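Local coordinates for protein citrate synthase (Metallosphaera sedula, PDB 6ABW) that probably catalyses the condensation of oxaloacetate with acetyl-CoA and water to citrate and CoA, feeding acetyl units into the tricarboxylic acid cycle, at residues L205-T210 and Y215-A220; V219-A224 and L352-H357. All coordinates share one frame; numbering follows the deposited sequence.

Interaction 1 of 2, residues L205-T210 and Y215-A220; sequences LVTSST and YSCVVA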
loop_
_atom_site.group_PDB
_atom_site.type_symbol
_atom_site.label_atom_id
_atom_site.label_comp_id
_atom_site.label_asym_id
_atom_site.label_seq_id
_atom_site.Cartn_x
_atom_site.Cartn_y
_atom_site.Cartn_z
ATOM N N LEU A 205 -0.106 -0.222 -9.284
ATOM C CA LEU A 205 -1.074 -0.467 -10.296
ATOM C C LEU A 205 -2.391 -1.009 -9.734
ATOM O O LEU A 205 -3.458 -0.524 -10.063
ATOM C CB LEU A 205 -0.494 -1.383 -11.366
ATOM C CG LEU A 205 0.645 -0.787 -12.195
ATOM C CD1 LEU A 205 1.269 -1.903 -13.066
ATOM C CD2 LEU A 205 0.160 0.331 -13.123
ATOM N N VAL A 206 -2.307 -1.954 -8.807
ATOM C CA VAL A 206 -3.484 -2.483 -8.141
ATOM C C VAL A 206 -4.255 -1.387 -7.403
ATOM O O VAL A 206 -5.471 -1.295 -7.455
ATOM C CB VAL A 206 -3.104 -3.566 -7.111
ATOM C CG1 VAL A 206 -4.339 -4.022 -6.327
ATOM C CG2 VAL A 206 -2.574 -4.748 -7.859
ATOM N N THR A 207 -3.536 -0.533 -6.723
ATOM C CA THR A 207 -4.118 0.536 -5.985
ATOM C C THR A 207 -4.782 1.523 -6.961
ATOM O O THR A 207 -5.889 2.031 -6.693
ATOM C CB THR A 207 -3.043 1.196 -5.088
ATOM O OG1 THR A 207 -2.582 0.203 -4.139
ATOM C CG2 THR A 207 -3.603 2.304 -4.291
ATOM N N SER A 208 -4.138 1.795 -8.104
ATOM C CA SER A 208 -4.666 2.748 -9.060
ATOM C C SER A 208 -5.979 2.222 -9.679
ATOM O O SER A 208 -6.831 3.024 -10.110
ATOM C CB SER A 208 -3.644 3.078 -10.153
ATOM O OG SER A 208 -3.537 2.021 -11.101
ATOM N N SER A 209 -6.146 0.916 -9.702
ATOM C CA SER A 209 -7.368 0.285 -10.296
ATOM C C SER A 209 -8.674 0.634 -9.584
ATOM O O SER A 209 -9.772 0.459 -10.141
ATOM C CB SER A 209 -7.225 -1.249 -10.380
ATOM O OG SER A 209 -7.452 -1.958 -9.144
ATOM N N THR A 210 -8.588 1.043 -8.346
ATOM C CA THR A 210 -9.756 1.490 -7.612
ATOM C C THR A 210 -9.934 2.996 -7.682
ATOM O O THR A 210 -10.816 3.531 -7.025
ATOM C CB THR A 210 -9.654 1.089 -6.122
ATOM O OG1 THR A 210 -8.643 1.887 -5.492
ATOM C CG2 THR A 210 -9.318 -0.376 -5.942
ATOM N N TYR A 215 -0.852 9.628 -4.486
ATOM C CA TYR A 215 -0.052 9.474 -3.317
ATOM C C TYR A 215 -0.227 8.087 -2.646
ATOM O O TYR A 215 0.784 7.486 -2.225
ATOM C CB TYR A 215 -0.344 10.562 -2.294
ATOM C CG TYR A 215 0.173 11.940 -2.722
ATOM C CD1 TYR A 215 -0.587 12.754 -3.519
ATOM C CD2 TYR A 215 1.425 12.408 -2.341
ATOM C CE1 TYR A 215 -0.135 14.011 -3.952
ATOM C CE2 TYR A 215 1.861 13.658 -2.705
ATOM C CZ TYR A 215 1.098 14.462 -3.546
ATOM O OH TYR A 215 1.567 15.734 -3.972
ATOM N N SER A 216 -1.472 7.580 -2.610
ATOM C CA SER A 216 -1.782 6.264 -2.049
ATOM C C SER A 216 -1.231 5.153 -2.949
ATOM O O SER A 216 -0.848 4.128 -2.417
ATOM C CB SER A 216 -3.267 6.061 -1.761
ATOM O OG SER A 216 -3.510 6.623 -0.469
ATOM N N CYS A 217 -1.176 5.385 -4.263
ATOM C CA CYS A 217 -0.465 4.466 -5.149
ATOM C C CYS A 217 1.007 4.334 -4.742
ATOM O O CYS A 217 1.513 3.217 -4.644
ATOM C CB CYS A 217 -0.639 4.854 -6.619
ATOM S SG CYS A 217 -2.364 4.833 -7.151
ATOM N N VAL A 218 1.673 5.455 -4.481
ATOM C CA VAL A 218 3.043 5.422 -3.965
ATOM C C VAL A 218 3.127 4.771 -2.571
ATOM O O VAL A 218 4.084 4.054 -2.295
ATOM C CB VAL A 218 3.713 6.821 -4.037
ATOM C CG1 VAL A 218 5.077 6.809 -3.418
ATOM C CG2 VAL A 218 3.791 7.190 -5.493
ATOM N N VAL A 219 2.180 4.998 -1.684
ATOM C CA VAL A 219 2.155 4.318 -0.375
ATOM C C VAL A 219 2.205 2.798 -0.567
ATOM O O VAL A 219 3.022 2.107 0.087
ATOM C CB VAL A 219 0.932 4.708 0.478
ATOM C CG1 VAL A 219 0.752 3.849 1.703
ATOM C CG2 VAL A 219 1.079 6.123 0.852
ATOM N N ALA A 220 1.374 2.292 -1.467
ATOM C CA ALA A 220 1.368 0.859 -1.696
ATOM C C ALA A 220 2.717 0.333 -2.284
ATOM O O ALA A 220 3.225 -0.738 -1.912
ATOM C CB ALA A 220 0.239 0.491 -2.616
#
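Thr207 and Cys217 bring the backbones of two consecutive helices, 199-208 and 214-225, very close together, with CA atoms 5.4 Å apart. Only small side chains lie between them. Thr207 is the main wedge. Its chi1 of -63° sets OG1 beside the backbone N and CG2 anti to it, so that CG2 meets the second helix 3.8 Å from Ser216 O and 3.9 Å from Cys217 CA. The other branch, OG1, comes up against Ala220 CB at 3.2 Å, a tight contact with a methyl group that offers no hydrogen bond. That hydroxyl spends its proton on Ala203 O, one turn earlier in its own helix, and still abuts the Ala220 methyl. Cys217 answers from the opposite segment: its SG lies against Ser208, 3.6 Å from both N and CA of that residue and 3.7 Å from Ser208 CB, so the sulfur packs on backbone and CB together. Ser208 OG donates to Leu205 O at 2.7 Å, which satisfies the hydroxyl within its own helix. No hydrogen bond crosses the contact; it is close van der Waals packing between two consecutive helices joined by a short turn. Helix 342-365 meets Ser208 through Val358, Tyr361 and Val362, while helix 104-119 packs on Tyr215 and Val219 and gives Ser216 OG a partner in Ser116. The second subunit packs alongside, with Val219 meeting Val219 of that subunit, consistent with the helical sandwich at the citrate synthase dimer interface.

Interaction 2 of 2, residues V219-A224 and L352-H357; sequences VAALAA and LGWTAH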
loop_
_atom_site.group_PDB
_atom_site.type_symbol
_atom_site.label_atom_id
_atom_site.label_comp_id
_atom_site.label_asym_id
_atom_site.label_seq_id
_atom_site.Cartn_x
_atom_site.Cartn_y
_atom_site.Cartn_z
ATOM N N VAL A 219 2.180 4.998 -1.684
ATOM C CA VAL A 219 2.155 4.318 -0.375
ATOM C C VAL A 219 2.205 2.798 -0.567
ATOM O O VAL A 219 3.022 2.107 0.087
ATOM C CB VAL A 219 0.932 4.708 0.478
ATOM C CG1 VAL A 219 0.752 3.849 1.703
ATOM C CG2 VAL A 219 1.079 6.123 0.852
ATOM N N ALA A 220 1.374 2.292 -1.467
ATOM C CA ALA A 220 1.368 0.859 -1.696
ATOM C C ALA A 220 2.717 0.333 -2.284
ATOM O O ALA A 220 3.225 -0.738 -1.912
ATOM C CB ALA A 220 0.239 0.491 -2.616
ATOM N N ALA A 221 3.273 1.097 -3.198
ATOM C CA ALA A 221 4.585 0.797 -3.727
ATOM C C ALA A 221 5.641 0.709 -2.679
ATOM O O ALA A 221 6.433 -0.270 -2.634
ATOM C CB ALA A 221 4.963 1.777 -4.838
ATOM N N LEU A 222 5.644 1.688 -1.766
ATOM C CA LEU A 222 6.569 1.656 -0.663
ATOM C C LEU A 222 6.377 0.556 0.349
ATOM O O LEU A 222 7.351 0.004 0.858
ATOM C CB LEU A 222 6.551 2.998 0.048
ATOM C CG LEU A 222 7.052 4.217 -0.766
ATOM C CD1 LEU A 222 6.556 5.455 -0.051
ATOM C CD2 LEU A 222 8.568 4.273 -0.918
ATOM N N ALA A 223 5.117 0.202 0.595
ATOM C CA ALA A 223 4.781 -0.966 1.413
ATOM C C ALA A 223 5.409 -2.235 0.843
ATOM O O ALA A 223 5.991 -3.036 1.571
ATOM C CB ALA A 223 3.257 -1.161 1.526
ATOM N N ALA A 224 5.316 -2.428 -0.457
ATOM C CA ALA A 224 5.955 -3.565 -1.093
ATOM C C ALA A 224 7.501 -3.493 -1.122
ATOM O O ALA A 224 8.197 -4.491 -0.847
ATOM C CB ALA A 224 5.433 -3.707 -2.528
ATOM N N LEU A 352 9.196 8.450 -10.007
ATOM C CA LEU A 352 8.880 8.871 -11.322
ATOM C C LEU A 352 8.287 7.756 -12.109
ATOM O O LEU A 352 7.226 7.963 -12.689
ATOM C CB LEU A 352 10.088 9.421 -12.039
ATOM C CG LEU A 352 9.862 9.873 -13.477
ATOM C CD1 LEU A 352 8.760 10.923 -13.525
ATOM C CD2 LEU A 352 11.154 10.466 -14.118
ATOM N N GLY A 353 8.921 6.590 -12.113
ATOM C CA GLY A 353 8.367 5.412 -12.788
ATOM C C GLY A 353 7.035 4.938 -12.224
ATOM O O GLY A 353 6.117 4.643 -12.989
ATOM N N TRP A 354 6.877 4.951 -10.895
ATOM C CA TRP A 354 5.583 4.591 -10.299
ATOM C C TRP A 354 4.425 5.492 -10.751
ATOM O O TRP A 354 3.413 5.007 -11.211
ATOM C CB TRP A 354 5.677 4.591 -8.759
ATOM C CG TRP A 354 6.552 3.528 -8.169
ATOM C CD1 TRP A 354 6.817 2.291 -8.669
ATOM C CD2 TRP A 354 7.245 3.608 -6.910
ATOM N NE1 TRP A 354 7.636 1.611 -7.805
ATOM C CE2 TRP A 354 7.884 2.387 -6.702
ATOM C CE3 TRP A 354 7.332 4.584 -5.928
ATOM C CZ2 TRP A 354 8.698 2.163 -5.632
ATOM C CZ3 TRP A 354 8.119 4.344 -4.847
ATOM C CH2 TRP A 354 8.777 3.152 -4.690
ATOM N N THR A 355 4.627 6.781 -10.696
ATOM C CA THR A 355 3.595 7.728 -11.047
ATOM C C THR A 355 3.322 7.635 -12.568
ATOM O O THR A 355 2.143 7.616 -13.022
ATOM C CB THR A 355 3.923 9.147 -10.691
ATOM O OG1 THR A 355 5.161 9.598 -11.287
ATOM C CG2 THR A 355 3.925 9.414 -9.210
ATOM N N ALA A 356 4.394 7.492 -13.367
ATOM C CA ALA A 356 4.172 7.428 -14.803
ATOM C C ALA A 356 3.450 6.156 -15.226
ATOM O O ALA A 356 2.552 6.190 -16.144
ATOM C CB ALA A 356 5.504 7.560 -15.565
ATOM N N HIS A 357 3.751 5.034 -14.584
ATOM C CA HIS A 357 3.033 3.776 -14.865
ATOM C C HIS A 357 1.564 3.821 -14.464
ATOM O O HIS A 357 0.714 3.303 -15.172
ATOM C CB HIS A 357 3.677 2.569 -14.207
ATOM C CG HIS A 357 4.814 1.994 -14.974
ATOM N ND1 HIS A 357 4.617 1.112 -16.006
ATOM C CD2 HIS A 357 6.161 2.094 -14.819
ATOM C CE1 HIS A 357 5.793 0.789 -16.542
ATOM N NE2 HIS A 357 6.746 1.360 -15.826
#
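Trp354 leaves its helix with CG anti to the carbonyl carbon (chi1 -67°), and a chi2 of -30° turns CD1 back toward its own CA, so that the six-membered half of the indole is carried outward to Ala221. Leu222, with CG likewise anti to its carbonyl carbon, starts off to one side but brings its CD2 methyl back to the far end of the same indole. The Ala221 methyl sits squarely over one face of the ring: CB is 3.6 Å from the centroid of the six-membered ring and only 14° off its normal, a CH-pi contact. The nearest ring atom is CE2, 3.5 Å from that CB. Leu222 CD2 approaches obliquely instead, 3.9 Å from Trp354 CH2, the two side chains crossing at about a right angle. In the mainly alpha-helical citrate synthase fold this joins helix 214-225, which reaches the dimer interface, to the long helix 342-365. The bulky indole spans the gap between backbones whose nearest CA atoms, those of Ala221 and Trp354, are 7.7 Å apart. Helix 199-208 borders the same ring: Thr201 packs on it, and Ser200 OG takes a weak hydrogen bond with the indole NE1, giving the buried N-H a partner. Leu222 also packs on Met108 of helix 104-119. The bound acetyl-CoA lies about 13 Å from the Trp354 side chain.

Both contacts are buried and share helix 214-225, and their centres lie about 7 Å apart. Interaction 1 holds that helix against its predecessor, helix 199-208, with closely approaching backbones and small side chains; interaction 2 packs a different side of it on helix 342-365, distant in sequence, through one large aromatic ring. Interaction 2 is nearer the centre of the chain (about 9 Å, against about 17 Å for interaction 1, between centres). Neither has a hydrogen bond between its segments, but hydroxyls and sulfur enter the first, whereas the second is wholly apolar. They also touch directly: Val218 CG1 packs on Trp354 CE3 at 4.0 Å. Both reach the second subunit.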